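PDB 1YR2: prolyl oligopeptidase from Novosphingobium capsulatum, which probably hydrolyses oligopeptides on the carboxyl side of proline, and less readily of alanine, as a serine peptidase of the S9A family. Local coordinates for residues Ala96-Arg101 against Asp708-Leu713; Tyr179-Gly184 against Thr190-Gly195; Gln258-Thr263 against Gly307-Leu312; Val369-Asn374 against Phe391-Lys396; Met476-Arg481 against Asn561-Arg566. All coordinates share one frame; numbering follows the deposited sequence.

Contact 1: residues Ala96-Arg101 against Asp708-Leu713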
# COMPACT_ATOMS: atom_id res chain seq x y z
N ALA A 96 16.80 -20.80 -10.98
CA ALA A 96 16.25 -21.89 -10.18
C ALA A 96 16.16 -21.55 -8.71
O ALA A 96 15.13 -21.78 -8.08
CB ALA A 96 17.13 -23.12 -10.35
N ALA A 97 17.25 -21.01 -8.17
CA ALA A 97 17.36 -20.73 -6.76
C ALA A 97 16.45 -19.57 -6.39
O ALA A 97 15.85 -19.55 -5.31
CB ALA A 97 18.79 -20.38 -6.41
N LEU A 98 16.32 -18.61 -7.30
CA LEU A 98 15.45 -17.46 -7.03
C LEU A 98 13.99 -17.83 -7.07
O LEU A 98 13.22 -17.38 -6.23
CB LEU A 98 15.71 -16.32 -8.00
CG LEU A 98 17.09 -15.66 -7.83
CD1 LEU A 98 17.54 -15.00 -9.16
CD2 LEU A 98 17.16 -14.65 -6.70
N GLU A 99 13.59 -18.63 -8.07
CA GLU A 99 12.20 -19.11 -8.19
C GLU A 99 11.80 -19.91 -6.95
O GLU A 99 10.69 -19.80 -6.49
CB GLU A 99 11.97 -19.97 -9.42
CG GLU A 99 10.51 -20.38 -9.59
CD GLU A 99 10.23 -21.26 -10.81
OE1 GLU A 99 10.66 -22.45 -10.84
OE2 GLU A 99 9.56 -20.78 -11.76
N LYS A 100 12.72 -20.74 -6.47
CA LYS A 100 12.47 -21.58 -5.30
C LYS A 100 12.31 -20.69 -4.04
O LYS A 100 11.43 -20.97 -3.23
CB LYS A 100 13.61 -22.55 -5.11
CG LYS A 100 13.49 -23.51 -3.93
CD LYS A 100 14.73 -24.41 -3.85
CE LYS A 100 14.97 -24.92 -2.42
NZ LYS A 100 14.14 -26.10 -2.11
N ARG A 101 13.17 -19.70 -3.87
CA ARG A 101 13.05 -18.82 -2.72
C ARG A 101 11.71 -18.09 -2.76
O ARG A 101 11.01 -18.04 -1.73
CB ARG A 101 14.19 -17.80 -2.66
CG ARG A 101 14.25 -17.05 -1.33
CD ARG A 101 14.68 -17.95 -0.21
NE ARG A 101 14.36 -17.44 1.11
CZ ARG A 101 13.25 -17.73 1.79
NH1 ARG A 101 12.22 -18.39 1.24
NH2 ARG A 101 13.11 -17.23 3.00
N ASP A 708 12.62 -14.57 -13.45
CA ASP A 708 13.28 -14.19 -14.71
C ASP A 708 14.01 -12.85 -14.57
O ASP A 708 15.18 -12.71 -14.90
CB ASP A 708 12.23 -14.02 -15.81
CG ASP A 708 11.80 -15.34 -16.47
OD1 ASP A 708 12.41 -16.42 -16.19
OD2 ASP A 708 10.84 -15.39 -17.29
N VAL A 709 13.28 -11.86 -14.10
CA VAL A 709 13.86 -10.53 -13.97
C VAL A 709 15.01 -10.59 -12.99
O VAL A 709 16.07 -10.07 -13.27
CB VAL A 709 12.77 -9.52 -13.52
CG1 VAL A 709 13.35 -8.17 -13.11
CG2 VAL A 709 11.74 -9.32 -14.61
N GLN A 710 14.80 -11.16 -11.82
CA GLN A 710 15.88 -11.16 -10.86
C GLN A 710 17.08 -12.01 -11.28
O GLN A 710 18.21 -11.69 -10.96
CB GLN A 710 15.36 -11.51 -9.47
CG GLN A 710 14.55 -10.37 -8.87
CD GLN A 710 14.16 -10.60 -7.42
OE1 GLN A 710 14.66 -11.55 -6.76
NE2 GLN A 710 13.33 -9.70 -6.89
N ALA A 711 16.86 -13.10 -11.97
CA ALA A 711 17.97 -13.89 -12.51
C ALA A 711 18.78 -13.03 -13.50
O ALA A 711 20.02 -13.08 -13.48
CB ALA A 711 17.44 -15.12 -13.21
N PHE A 712 18.09 -12.29 -14.36
CA PHE A 712 18.75 -11.38 -15.33
C PHE A 712 19.55 -10.32 -14.57
O PHE A 712 20.75 -10.13 -14.79
CB PHE A 712 17.68 -10.77 -16.22
CG PHE A 712 18.20 -9.92 -17.34
CD1 PHE A 712 18.34 -8.55 -17.17
CD2 PHE A 712 18.41 -10.45 -18.58
CE1 PHE A 712 18.77 -7.78 -18.25
CE2 PHE A 712 18.83 -9.68 -19.68
CZ PHE A 712 19.01 -8.36 -19.51
N LEU A 713 18.91 -9.62 -13.67
CA LEU A 713 19.62 -8.60 -12.87
C LEU A 713 20.78 -9.19 -12.05
O LEU A 713 21.85 -8.56 -11.94
CB LEU A 713 18.65 -7.85 -11.94
CG LEU A 713 17.46 -7.17 -12.62
CD1 LEU A 713 16.58 -6.42 -11.58
CD2 LEU A 713 17.92 -6.20 -13.72
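Leu98 meets Gln710 and Ala711 where helix 95-105 packs against helix 699-717. The contact is almost wholly apolar, and no hydrogen bond joins the two segments. Leu98 CD1 does most of the work. It spans the backbone between the two partners: Leu98 CD1 lies 3.7 Å from Gln710 C and 3.5 Å from Ala711 N. Leu98 CD1 to Ala711 CB is 4.1 Å. CG of Leu98 is anti to its carbonyl carbon (chi1 -68°), which carries CG toward the other helix.

The second methyl adds a looser touch. Leu98 CD2 sits 4.0 Å from Gln710 OE1, a van der Waals approach and not a polar bond. The Gln710 chain is extended beyond CG and crosses that of Leu98 at a slant. Its amide is anchored elsewhere, since NE2 donates to Gly509 O. Thr512 of helix 508-514 packs on both Leu98 and Gln710.

Salt bridges flank this apolar patch. Asp708 pairs with Arg95 and Arg686, and Arg101 with Asp515. In this helix-on-helix packing, one leucine sets its methyls on the other helix. It joins helix 95-105, from the N-terminal part of the chain, to helix 699-717 of the C-terminal alpha/beta-hydrolase domain.

Contact 2: residues Tyr179-Gly184 against Thr190-Gly195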
# COMPACT_ATOMS: atom_id res chain seq x y z
N TYR A 179 -22.42 -9.91 12.25
CA TYR A 179 -21.60 -9.89 11.09
C TYR A 179 -22.37 -9.61 9.82
O TYR A 179 -23.54 -9.90 9.75
CB TYR A 179 -20.77 -11.17 10.99
CG TYR A 179 -21.56 -12.40 10.85
CD1 TYR A 179 -22.18 -12.98 11.96
CD2 TYR A 179 -21.65 -13.03 9.63
CE1 TYR A 179 -22.90 -14.16 11.82
CE2 TYR A 179 -22.39 -14.17 9.50
CZ TYR A 179 -22.98 -14.74 10.60
OH TYR A 179 -23.70 -15.90 10.46
N SER A 180 -21.66 -9.04 8.85
CA SER A 180 -22.21 -8.63 7.56
C SER A 180 -21.78 -9.60 6.46
O SER A 180 -20.56 -9.86 6.32
CB SER A 180 -21.61 -7.28 7.24
OG SER A 180 -22.32 -6.73 6.23
N VAL A 181 -22.71 -10.03 5.64
CA VAL A 181 -22.49 -11.03 4.60
C VAL A 181 -22.82 -10.45 3.23
O VAL A 181 -23.86 -9.82 3.07
CB VAL A 181 -23.41 -12.25 4.80
CG1 VAL A 181 -23.14 -13.28 3.75
CG2 VAL A 181 -23.22 -12.89 6.20
N GLN A 182 -21.96 -10.70 2.26
CA GLN A 182 -22.15 -10.20 0.91
C GLN A 182 -22.38 -11.41 0.05
O GLN A 182 -21.57 -12.33 0.07
CB GLN A 182 -20.88 -9.49 0.44
CG GLN A 182 -20.85 -9.19 -1.08
CD GLN A 182 -19.55 -8.53 -1.50
OE1 GLN A 182 -18.47 -8.93 -1.06
NE2 GLN A 182 -19.64 -7.53 -2.34
N ASP A 183 -23.44 -11.39 -0.74
CA ASP A 183 -23.72 -12.46 -1.71
C ASP A 183 -23.29 -12.01 -3.09
O ASP A 183 -23.74 -10.98 -3.60
CB ASP A 183 -25.20 -12.84 -1.70
CG ASP A 183 -25.56 -13.76 -0.52
OD1 ASP A 183 -25.43 -15.01 -0.64
OD2 ASP A 183 -25.93 -13.32 0.61
N GLY A 184 -22.40 -12.78 -3.71
CA GLY A 184 -21.82 -12.42 -5.00
C GLY A 184 -21.00 -11.16 -4.86
O GLY A 184 -20.21 -10.99 -3.91
N THR A 190 -26.42 -8.60 4.24
CA THR A 190 -27.36 -9.15 5.20
C THR A 190 -26.59 -9.17 6.50
O THR A 190 -25.47 -9.69 6.52
CB THR A 190 -27.75 -10.57 4.88
OG1 THR A 190 -28.40 -10.61 3.59
CG2 THR A 190 -28.78 -11.13 5.96
N VAL A 191 -27.14 -8.61 7.58
CA VAL A 191 -26.48 -8.70 8.88
C VAL A 191 -27.06 -9.84 9.67
O VAL A 191 -28.24 -9.96 9.77
CB VAL A 191 -26.59 -7.41 9.65
CG1 VAL A 191 -25.97 -7.55 11.02
CG2 VAL A 191 -25.90 -6.26 8.86
N LYS A 192 -26.21 -10.71 10.19
CA LYS A 192 -26.62 -11.92 10.92
C LYS A 192 -25.91 -11.87 12.28
O LYS A 192 -25.02 -11.04 12.52
CB LYS A 192 -26.16 -13.16 10.16
CG LYS A 192 -26.87 -13.37 8.86
CD LYS A 192 -26.45 -14.64 8.17
CE LYS A 192 -26.96 -14.61 6.74
NZ LYS A 192 -26.81 -15.91 6.05
N PHE A 193 -26.28 -12.77 13.16
CA PHE A 193 -25.75 -12.78 14.51
C PHE A 193 -25.46 -14.24 14.91
O PHE A 193 -26.18 -15.18 14.56
CB PHE A 193 -26.78 -12.16 15.48
CG PHE A 193 -27.17 -10.73 15.16
CD1 PHE A 193 -28.16 -10.44 14.23
CD2 PHE A 193 -26.56 -9.65 15.84
CE1 PHE A 193 -28.50 -9.14 13.93
CE2 PHE A 193 -26.92 -8.36 15.60
CZ PHE A 193 -27.88 -8.07 14.66
N VAL A 194 -24.42 -14.40 15.73
CA VAL A 194 -24.10 -15.69 16.33
C VAL A 194 -23.90 -15.47 17.85
O VAL A 194 -23.48 -14.40 18.31
CB VAL A 194 -22.86 -16.28 15.63
CG1 VAL A 194 -21.63 -15.42 15.84
CG2 VAL A 194 -22.57 -17.65 16.06
N GLY A 195 -24.31 -16.47 18.63
CA GLY A 195 -24.00 -16.52 20.05
C GLY A 195 -22.59 -17.02 20.20
O GLY A 195 -22.16 -18.00 19.60
O HOH W 1 -26.58 -10.95 1.78
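Tyr179 to Val181 pair with Thr190 to Lys192 as antiparallel strands of a beta hairpin, in one four-stranded blade of the N-terminal beta-propeller. Four backbone hydrogen bonds hold them. Tyr179 and Lys192 form one hydrogen-bonded pair, with Tyr179 N to Lys192 O and Lys192 N to Tyr179 O both at 2.8 Å. Val181 and Thr190 form another, with Val181 N to Thr190 O at 2.9 Å. Ser180 and Val191 make the non-hydrogen-bonded pair between them.

The side chains of Tyr179, Val181, Thr190 and Lys192 share one face of the sheet. Tyr179 has chi1 63°, with CG between the backbone N and the carbonyl carbon. This lays the ring across Lys192. Lys192 CB rests over one face of the Tyr179 ring in a CH-pi contact, 3.9 Å from the ring centroid and offset toward the rim. The extended lysine chain then runs on past Tyr179 OH, and Lys192 CE is 4.2 Å from Val181 CG2. A serine in place of Tyr179 would probably leave Lys192 CB without its aromatic cover and its chain freer to move.

A water bridges Val181 O, Asp183 OD2 and Thr190 OG1. Thr190 OG1 also bonds Lys207. Strand 163-170 pairs with the Tyr179 strand on its other side, and strand 204-210 flanks the Val191 strand, so the hairpin forms the middle of the blade.

Contact 3: residues Gln258-Thr263 against Gly307-Leu312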
# COMPACT_ATOMS: atom_id res chain seq x y z
N GLN A 258 -36.25 0.78 15.00
CA GLN A 258 -36.54 2.16 15.31
C GLN A 258 -35.60 3.07 14.44
O GLN A 258 -34.40 2.89 14.50
CB GLN A 258 -36.18 2.33 16.77
CG GLN A 258 -36.25 3.75 17.38
CD GLN A 258 -35.92 3.72 18.87
OE1 GLN A 258 -36.45 2.87 19.58
NE2 GLN A 258 -34.99 4.59 19.32
N PRO A 259 -36.13 4.03 13.70
CA PRO A 259 -35.33 4.99 12.94
C PRO A 259 -34.54 5.91 13.87
O PRO A 259 -35.07 6.35 14.88
CB PRO A 259 -36.36 5.78 12.14
CG PRO A 259 -37.65 5.50 12.74
CD PRO A 259 -37.58 4.31 13.58
N VAL A 260 -33.28 6.16 13.56
CA VAL A 260 -32.43 7.02 14.40
C VAL A 260 -32.05 8.30 13.72
O VAL A 260 -32.10 9.37 14.33
CB VAL A 260 -31.15 6.26 14.80
CG1 VAL A 260 -30.20 7.16 15.58
CG2 VAL A 260 -31.52 5.06 15.65
N PHE A 261 -31.67 8.22 12.43
CA PHE A 261 -31.22 9.42 11.72
C PHE A 261 -31.41 9.32 10.21
O PHE A 261 -31.12 8.29 9.61
CB PHE A 261 -29.74 9.68 11.98
CG PHE A 261 -29.29 11.06 11.57
CD1 PHE A 261 -29.81 12.19 12.20
CD2 PHE A 261 -28.37 11.24 10.53
CE1 PHE A 261 -29.44 13.42 11.82
CE2 PHE A 261 -27.97 12.51 10.18
CZ PHE A 261 -28.50 13.58 10.80
N ALA A 262 -31.88 10.43 9.65
CA ALA A 262 -32.01 10.63 8.23
C ALA A 262 -31.84 12.10 7.89
O ALA A 262 -32.05 12.95 8.76
CB ALA A 262 -33.36 10.14 7.74
N THR A 263 -31.51 12.40 6.63
CA THR A 263 -31.52 13.78 6.10
C THR A 263 -32.44 13.87 4.89
O THR A 263 -31.99 13.76 3.76
CB THR A 263 -30.11 14.27 5.69
OG1 THR A 263 -29.44 13.30 4.87
CG2 THR A 263 -29.24 14.47 6.92
N GLY A 307 -30.90 9.66 22.91
CA GLY A 307 -31.54 10.95 23.00
C GLY A 307 -31.65 11.64 21.64
O GLY A 307 -31.37 11.06 20.59
N PRO A 308 -32.07 12.90 21.66
CA PRO A 308 -32.19 13.67 20.41
C PRO A 308 -30.84 13.76 19.69
O PRO A 308 -29.81 13.90 20.33
CB PRO A 308 -32.64 15.06 20.90
CG PRO A 308 -33.10 14.89 22.25
CD PRO A 308 -32.44 13.69 22.85
N VAL A 309 -30.86 13.65 18.37
CA VAL A 309 -29.66 13.73 17.51
C VAL A 309 -29.42 15.20 17.20
O VAL A 309 -30.34 15.89 16.70
CB VAL A 309 -29.82 12.93 16.21
CG1 VAL A 309 -28.55 13.02 15.34
CG2 VAL A 309 -30.07 11.48 16.49
N THR A 310 -28.24 15.73 17.56
CA THR A 310 -27.91 17.14 17.28
C THR A 310 -26.68 17.26 16.46
O THR A 310 -25.79 16.42 16.51
CB THR A 310 -27.64 17.93 18.55
OG1 THR A 310 -26.79 17.15 19.39
CG2 THR A 310 -28.91 18.21 19.35
N ALA A 311 -26.59 18.34 15.71
CA ALA A 311 -25.50 18.57 14.81
C ALA A 311 -24.32 19.10 15.59
O ALA A 311 -24.46 20.08 16.31
CB ALA A 311 -25.92 19.61 13.76
N LEU A 312 -23.16 18.48 15.47
CA LEU A 312 -21.95 19.03 16.10
C LEU A 312 -21.13 19.79 15.06
O LEU A 312 -20.64 20.84 15.33
CB LEU A 312 -21.13 17.87 16.66
CG LEU A 312 -20.40 17.86 17.98
CD1 LEU A 312 -19.18 16.97 17.91
CD2 LEU A 312 -20.11 19.23 18.59
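Val260 and Phe261 approach Val309 without any backbone pairing. The nearest CA atoms, those of Phe261 and Val309, are 7.4 Å apart, and no hydrogen bond crosses. Segment 258-263 carries the short strand 258-261, and its backbone is irregular. Val260 has a psi of -44°, and Val260 and Phe261 both face Val245 of the adjoining strand. This is a classic beta bulge. Segment 307-312 belongs to strand 305-311, which is itself broken, and the chain turns a corner at Leu312.

Each segment lies on an outermost strand of its own four-stranded antiparallel sheet. Strand 258-261 pairs with strand 244-249, and strand 305-311 pairs with strand 295-302. The contact therefore joins the outer strands of two successive blades of the beta-propeller, near the surface.

Val309 is the side chain that bridges them. Its two methyls divide the work. Val309 CG1, anti to the backbone N (chi1 -179°), goes to the phenyl ring, lying 3.5 Å from Phe261 CD1 and 3.7 Å from Phe261 CE1. It meets the ring obliquely, and the two side chains cross at about a right angle. The other methyl goes to Val260 instead. Val309 CG2 lies 3.6 Å from Val260 O, and more loosely 4.4 Å from Val260 CG1. All of these are van der Waals contacts.

The Phe261 ring has aromatic neighbours too. It meets His271 edge-to-face, and it meets His297 with the ring planes inclined at about 45°. Val309 also packs on His297 and Ala299 of its own sheet.

Contact 4: residues Val369-Asn374 against Phe391-Lys396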
# COMPACT_ATOMS: atom_id res chain seq x y z
N VAL A 369 -5.50 7.74 14.31
CA VAL A 369 -5.37 7.90 15.75
C VAL A 369 -6.26 6.87 16.38
O VAL A 369 -7.32 6.62 15.87
CB VAL A 369 -5.82 9.29 16.20
CG1 VAL A 369 -5.91 9.35 17.67
CG2 VAL A 369 -4.87 10.34 15.71
N GLY A 370 -5.82 6.26 17.46
CA GLY A 370 -6.67 5.41 18.26
C GLY A 370 -6.46 5.71 19.72
O GLY A 370 -5.45 6.28 20.12
N ILE A 371 -7.42 5.30 20.55
CA ILE A 371 -7.30 5.46 21.96
C ILE A 371 -7.19 4.09 22.63
O ILE A 371 -7.96 3.17 22.30
CB ILE A 371 -8.46 6.28 22.53
CG1 ILE A 371 -8.30 7.75 22.13
CG2 ILE A 371 -8.44 6.23 24.04
CD1 ILE A 371 -9.50 8.70 22.50
N ALA A 372 -6.23 3.96 23.54
CA ALA A 372 -6.07 2.72 24.33
C ALA A 372 -5.46 3.03 25.68
O ALA A 372 -4.59 3.89 25.79
CB ALA A 372 -5.21 1.69 23.55
N GLY A 373 -5.93 2.33 26.71
CA GLY A 373 -5.41 2.55 28.05
C GLY A 373 -5.91 3.95 28.42
O GLY A 373 -7.12 4.20 28.33
N ASN A 374 -5.02 4.87 28.72
CA ASN A 374 -5.44 6.25 29.02
C ASN A 374 -4.81 7.24 28.06
O ASN A 374 -4.66 8.38 28.41
CB ASN A 374 -5.08 6.67 30.45
CG ASN A 374 -5.81 5.86 31.49
OD1 ASN A 374 -7.01 5.51 31.30
ND2 ASN A 374 -5.11 5.49 32.55
N PHE A 391 0.13 10.29 23.53
CA PHE A 391 -0.27 11.52 24.26
C PHE A 391 -1.27 11.13 25.34
O PHE A 391 -2.05 10.19 25.15
CB PHE A 391 -0.96 12.53 23.35
CG PHE A 391 -0.14 12.98 22.20
CD1 PHE A 391 -0.15 12.24 21.00
CD2 PHE A 391 0.70 14.09 22.28
CE1 PHE A 391 0.58 12.62 19.92
CE2 PHE A 391 1.49 14.46 21.16
CZ PHE A 391 1.38 13.68 19.96
N ASP A 392 -1.28 11.84 26.47
CA ASP A 392 -2.44 11.81 27.37
C ASP A 392 -3.66 12.31 26.60
O ASP A 392 -3.55 13.02 25.64
CB ASP A 392 -2.20 12.71 28.62
CG ASP A 392 -1.06 12.22 29.50
OD1 ASP A 392 -0.71 11.02 29.49
OD2 ASP A 392 -0.44 12.98 30.25
N LEU A 393 -4.84 12.02 27.11
CA LEU A 393 -6.08 12.40 26.48
C LEU A 393 -6.23 13.90 26.35
O LEU A 393 -6.91 14.38 25.44
CB LEU A 393 -7.28 11.78 27.23
CG LEU A 393 -7.40 10.23 27.19
CD1 LEU A 393 -8.64 9.69 27.93
CD2 LEU A 393 -7.37 9.74 25.81
N ASP A 394 -5.55 14.65 27.19
CA ASP A 394 -5.61 16.12 27.14
C ASP A 394 -4.52 16.71 26.22
O ASP A 394 -4.39 17.94 26.10
CB ASP A 394 -5.55 16.68 28.56
CG ASP A 394 -4.16 16.62 29.18
OD1 ASP A 394 -3.29 15.85 28.70
OD2 ASP A 394 -3.85 17.30 30.18
N GLY A 395 -3.71 15.86 25.60
CA GLY A 395 -2.70 16.29 24.65
C GLY A 395 -1.27 16.27 25.16
O GLY A 395 -0.33 16.56 24.42
N LYS A 396 -1.07 15.99 26.44
CA LYS A 396 0.29 16.07 26.96
C LYS A 396 1.16 14.95 26.32
O LYS A 396 0.80 13.79 26.39
CB LYS A 396 0.27 15.88 28.45
CG LYS A 396 1.65 16.03 29.11
CD LYS A 396 1.56 15.77 30.65
CE LYS A 396 2.90 16.09 31.38
NZ LYS A 396 3.67 14.80 31.60
O HOH W 2 -4.82 10.60 29.80
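Leu393 reaches from a turn toward Ile371, near the end of strand 365-372, and Asn374, in the turn that follows it. Strand 375-382 lies between strands 365-372 and 385-392. The CB of Leu393 points toward segment 369-374. With chi1 at -66°, CG stands beside the backbone N, and Leu393 CG rests 3.5 Å from Asn374 O. Leu393 CD2 lies 4.0 Å from Asn374 O and 4.1 Å from Ile371 CD1, with Ile371 CG2 equally near. The leucine and isoleucine side chains cross at about a right angle.

Asn374 O has a polar partner as well. A water donates to Asn374 O at 2.6 Å and accepts from Leu393 N at 3.0 Å. It ties the two backbones together where no direct hydrogen bond crosses. Replacing Leu393 with an alanine would probably open a gap beside Ile371 CD1 and strip the apolar cover from Asn374 O.

The turn has its own bonds. Gly395 N donates to Asp392 O at 2.8 Å, within a type I turn from Asp392 to Gly395. Lys396 N meets Asp394 OD1 at 3.2 Å from above the carboxylate plane, forming an Asx turn. Leu393 O accepts from Trp331 NE1. Within one propeller blade, the turn of hairpin 385-392/397-400 thus meets the end of hairpin 365-372/375-382. Both side chains also face the preceding blade, Leu393 at Val326 and Ile371 at Val323 and Trp331.

Contact 5: residues Met476-Arg481 against Asn561-Arg566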
# COMPACT_ATOMS: atom_id res chain seq x y z
N MET A 476 16.40 7.69 1.40
CA MET A 476 16.54 6.37 0.80
C MET A 476 16.61 5.30 1.89
O MET A 476 17.30 5.48 2.90
CB MET A 476 17.78 6.29 -0.08
CG MET A 476 18.04 4.91 -0.68
SD MET A 476 19.20 5.02 -2.07
CE MET A 476 20.54 5.91 -1.36
N PHE A 477 15.91 4.18 1.65
CA PHE A 477 15.94 2.99 2.49
C PHE A 477 16.95 2.03 1.89
O PHE A 477 17.06 1.92 0.66
CB PHE A 477 14.60 2.24 2.51
CG PHE A 477 13.46 3.00 3.10
CD1 PHE A 477 13.48 3.37 4.43
CD2 PHE A 477 12.38 3.39 2.33
CE1 PHE A 477 12.46 4.12 4.98
CE2 PHE A 477 11.33 4.13 2.89
CZ PHE A 477 11.38 4.47 4.22
N ILE A 478 17.72 1.38 2.74
CA ILE A 478 18.67 0.35 2.32
C ILE A 478 18.42 -0.86 3.20
O ILE A 478 18.42 -0.74 4.44
CB ILE A 478 20.10 0.88 2.55
CG1 ILE A 478 20.35 2.08 1.65
CG2 ILE A 478 21.15 -0.21 2.19
CD1 ILE A 478 21.51 2.89 2.13
N VAL A 479 18.22 -2.02 2.60
CA VAL A 479 17.75 -3.18 3.32
C VAL A 479 18.67 -4.31 2.98
O VAL A 479 18.89 -4.62 1.82
CB VAL A 479 16.33 -3.58 2.86
CG1 VAL A 479 15.80 -4.69 3.76
CG2 VAL A 479 15.41 -2.40 2.92
N ARG A 480 19.25 -4.91 3.99
CA ARG A 480 20.25 -5.97 3.79
C ARG A 480 20.14 -7.01 4.87
O ARG A 480 19.88 -6.70 6.04
CB ARG A 480 21.63 -5.38 3.89
CG ARG A 480 22.03 -4.58 2.67
CD ARG A 480 23.34 -3.82 2.81
NE ARG A 480 23.26 -2.75 3.81
CZ ARG A 480 24.21 -1.85 3.96
NH1 ARG A 480 25.30 -1.91 3.21
NH2 ARG A 480 24.11 -0.91 4.89
N ARG A 481 20.36 -8.25 4.48
CA ARG A 481 20.58 -9.29 5.45
C ARG A 481 21.85 -9.03 6.29
O ARG A 481 22.77 -8.36 5.85
CB ARG A 481 20.64 -10.63 4.70
CG ARG A 481 20.38 -11.84 5.55
CD ARG A 481 20.26 -13.07 4.66
NE ARG A 481 21.45 -13.25 3.83
CZ ARG A 481 21.55 -14.09 2.82
NH1 ARG A 481 20.49 -14.78 2.45
NH2 ARG A 481 22.68 -14.20 2.13
N ASN A 561 29.37 5.27 -1.23
CA ASN A 561 29.30 5.03 0.20
C ASN A 561 29.43 3.57 0.58
O ASN A 561 29.17 3.19 1.71
CB ASN A 561 28.05 5.69 0.77
CG ASN A 561 28.18 7.18 0.76
OD1 ASN A 561 28.73 7.75 1.71
ND2 ASN A 561 27.83 7.83 -0.37
N GLY A 562 29.88 2.75 -0.37
CA GLY A 562 30.21 1.37 -0.08
C GLY A 562 29.08 0.37 0.06
O GLY A 562 29.32 -0.78 0.51
N VAL A 563 27.85 0.75 -0.33
CA VAL A 563 26.74 -0.22 -0.35
C VAL A 563 26.80 -1.15 -1.56
O VAL A 563 26.45 -2.31 -1.44
CB VAL A 563 25.38 0.49 -0.38
CG1 VAL A 563 24.24 -0.51 -0.39
CG2 VAL A 563 25.25 1.40 0.82
N THR A 564 27.30 -0.63 -2.68
CA THR A 564 27.25 -1.30 -3.99
C THR A 564 28.56 -1.18 -4.75
O THR A 564 29.14 -0.11 -4.78
CB THR A 564 26.16 -0.59 -4.82
OG1 THR A 564 24.95 -0.57 -4.05
CG2 THR A 564 25.83 -1.36 -6.13
N PRO A 565 29.02 -2.25 -5.39
CA PRO A 565 30.19 -2.14 -6.27
C PRO A 565 29.92 -1.23 -7.43
O PRO A 565 28.77 -1.06 -7.86
CB PRO A 565 30.46 -3.58 -6.73
CG PRO A 565 29.69 -4.47 -5.82
CD PRO A 565 28.53 -3.64 -5.30
N ARG A 566 30.98 -0.64 -7.96
CA ARG A 566 30.90 0.21 -9.14
C ARG A 566 30.06 -0.39 -10.28
O ARG A 566 29.26 0.31 -10.92
CB ARG A 566 32.31 0.55 -9.65
CG ARG A 566 32.36 1.48 -10.85
CD ARG A 566 31.66 2.78 -10.61
NE ARG A 566 31.51 3.59 -11.81
CZ ARG A 566 30.51 3.52 -12.68
NH1 ARG A 566 29.52 2.63 -12.54
NH2 ARG A 566 30.52 4.33 -13.74
O HOH W 3 26.11 -3.57 0.96
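Val563 points its side chain at Ile478 and Arg480, two residues on the same side of strand 473-481. Its chi1 near 180° swings the CG1 methyl away from the backbone N, and that methyl touches both. Val563 CG1 lies 4.0 Å from Ile478 CG2 and 4.0 Å from Arg480 NH1. Val563 CG2 is 4.1 Å from Arg480 NH1. Both strand side chains cross that of Val563 at a slant, and the valine meets the guanidinium obliquely.

Arg480 is bent at chi3 (-67°), which folds the guanidinium back over Ile478, two residues earlier on the same side of the strand. Ile478 CG2 thus lies over one face of the Arg480 guanidinium, 3.5 Å above its plane and offset toward the rim.

A water lies at the guanidinium edge, in its plane, and takes a bond from Arg480 NH1 at 2.9 Å. That water donates on to Val563 O at 2.7 Å, bridging strand and loop. Arg480 NH2 forms a salt bridge with Glu462 of strand 459-467. Water and carboxylate together would probably limit rotation of the guanidinium.

Gly562, with a phi of 77°, takes the chain from the end of helix 544-560 toward Val563. Trp557 of that helix also packs on Ile478. The contact lies at the mixed sheet of the alpha/beta-hydrolase fold. It sets the loop between helix 544-560 and strand 569-574 against the antiparallel strand 473-481, near one edge of that sheet.

How the contacts relate
Contacts 2, 3 and 4 lie in the beta-propeller, and no sheet is shared among them. Contact 5 lies in the hydrolase fold, and contact 1 ties an early helix to that fold. Contacts 1 and 5 lie near each other, nearest atoms about 7 Å apart, without touching. No two contacts use the same helix or strand. Contacts 1, 2 and 5 are buried, contact 4 is partly buried, and contact 3 is at the surface. Only contact 2 has direct hydrogen bonds across its segments, because it alone pairs adjacent strands. Contacts 1 and 3 rest on van der Waals packing. Contacts 4 and 5 add a single bridging water to an apolar touch. Contact 3 joins separate blades, whereas contacts 2 and 4 act within one.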